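Local structure of putative phosphohistidine phosphatase SixA (Agrobacterium tumefaciens, 2RFL) at residues A121-M126 against G144-D149. The protein is a putative phosphohistidine phosphatase of the histidine phosphatase superfamily, probably removing phosphoryl groups from phosphorylated substrates. Sequence-based numbering, arbitrary orientation.
Sequences ATLEAM and GLAVLD
Leu148 meets Leu123 with both of its methyls and selenomethionine Met126 with one, CD1. CD2 of Leu148 lies 3.8 Å from CD1 of Leu123. The other methyl, Leu148 CD1, sits 4.0 Å from the same Leu123 CD1 and 4.1 Å from Met126 SE. One methyl of Leu123 therefore touches both branches of Leu148. Leu123 has its CG opposite the backbone N (chi1 -180°), and from there its CD1 also lies 4.2 Å from Ala146 CB. The extended Met126 chain crosses the Leu148 side chain at about a right angle and touches it through the selenium. All of these contacts are apolar, and all four residues are buried. In the alpha-beta-alpha sandwich of this probable phosphatase, helix 118-127 covers one face of the mixed sheet here. Strand 145-149 runs antiparallel to its neighbours 10-15 and 162-167. The axes of the helix and strand segments come within 10.9 Å and run in similar directions, 28° apart. Ala146 and Leu148 point their CB atoms at the helix, while Val147 between them points away and packs on Tyr12 and Tyr53. Leu123 also reaches Leu13 and Phe140. Met126 is further packed by Leu98, Ile101 and Trp161.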
# COMPACT_ATOMS: atom_id res chain seq x y z
N ALA A 121 -1.22 -10.96 0.48
CA ALA A 121 -2.44 -11.71 0.81
C ALA A 121 -3.75 -10.92 0.62
O ALA A 121 -4.74 -11.44 0.13
CB ALA A 121 -2.36 -12.28 2.19
N THR A 122 -3.72 -9.66 0.99
CA THR A 122 -4.81 -8.74 0.75
C THR A 122 -5.19 -8.57 -0.71
O THR A 122 -6.38 -8.58 -1.06
CB THR A 122 -4.47 -7.39 1.38
OG1 THR A 122 -3.90 -7.63 2.68
CG2 THR A 122 -5.72 -6.55 1.50
N LEU A 123 -4.20 -8.40 -1.58
CA LEU A 123 -4.51 -8.28 -3.01
C LEU A 123 -5.07 -9.59 -3.50
O LEU A 123 -6.07 -9.59 -4.23
CB LEU A 123 -3.25 -7.89 -3.80
CG LEU A 123 -3.32 -7.71 -5.32
CD1 LEU A 123 -4.39 -6.68 -5.67
CD2 LEU A 123 -1.94 -7.30 -5.88
N GLU A 124 -4.46 -10.70 -3.08
CA GLU A 124 -4.90 -12.03 -3.46
C GLU A 124 -6.39 -12.19 -3.09
O GLU A 124 -7.20 -12.57 -3.93
CB GLU A 124 -4.00 -13.15 -2.86
CG GLU A 124 -4.26 -14.55 -3.45
CD GLU A 124 -3.72 -15.76 -2.62
OE1 GLU A 124 -3.22 -15.60 -1.47
OE2 GLU A 124 -3.83 -16.90 -3.14
N ALA A 125 -6.72 -11.86 -1.84
CA ALA A 125 -8.10 -11.93 -1.31
C ALA A 125 -9.11 -11.26 -2.19
O ALA A 125 -10.24 -11.71 -2.28
CB ALA A 125 -8.16 -11.31 0.07
N MSE A 126 -8.68 -10.18 -2.86
CA MSE A 126 -9.53 -9.30 -3.66
C MSE A 126 -9.60 -9.67 -5.15
O MSE A 126 -10.64 -9.53 -5.75
CB MSE A 126 -9.07 -7.85 -3.51
CG MSE A 126 -8.99 -7.27 -2.10
SE MSE A 126 -8.07 -5.48 -2.03
CE MSE A 126 -8.26 -5.22 -0.14
N GLY A 144 5.49 -1.15 -4.51
CA GLY A 144 4.50 -1.57 -5.52
C GLY A 144 3.12 -1.05 -5.13
O GLY A 144 2.72 -1.15 -3.97
N LEU A 145 2.41 -0.46 -6.07
CA LEU A 145 1.08 0.10 -5.80
C LEU A 145 -0.03 -0.48 -6.69
O LEU A 145 -0.12 -0.20 -7.88
CB LEU A 145 1.09 1.62 -5.95
CG LEU A 145 -0.20 2.42 -5.95
CD1 LEU A 145 -0.71 2.58 -4.50
CD2 LEU A 145 0.01 3.80 -6.66
N ALA A 146 -0.90 -1.28 -6.06
CA ALA A 146 -2.10 -1.78 -6.67
C ALA A 146 -3.18 -0.72 -6.53
O ALA A 146 -3.34 -0.13 -5.45
CB ALA A 146 -2.49 -2.99 -5.97
N VAL A 147 -3.88 -0.47 -7.63
CA VAL A 147 -5.04 0.44 -7.70
C VAL A 147 -6.28 -0.39 -8.05
O VAL A 147 -6.36 -0.98 -9.13
CB VAL A 147 -4.87 1.56 -8.78
CG1 VAL A 147 -6.00 2.58 -8.71
CG2 VAL A 147 -3.52 2.26 -8.63
N LEU A 148 -7.23 -0.44 -7.12
CA LEU A 148 -8.38 -1.31 -7.25
C LEU A 148 -9.70 -0.57 -7.22
O LEU A 148 -9.85 0.39 -6.49
CB LEU A 148 -8.34 -2.38 -6.17
CG LEU A 148 -7.10 -3.25 -6.24
CD1 LEU A 148 -6.32 -3.21 -4.92
CD2 LEU A 148 -7.52 -4.62 -6.55
N ASP A 149 -10.64 -1.03 -8.03
CA ASP A 149 -11.99 -0.47 -8.10
C ASP A 149 -13.02 -1.58 -8.00
O ASP A 149 -12.73 -2.76 -8.31
CB ASP A 149 -12.24 0.32 -9.41
CG ASP A 149 -11.74 1.77 -9.34
OD1 ASP A 149 -12.21 2.56 -8.50
OD2 ASP A 149 -10.88 2.14 -10.17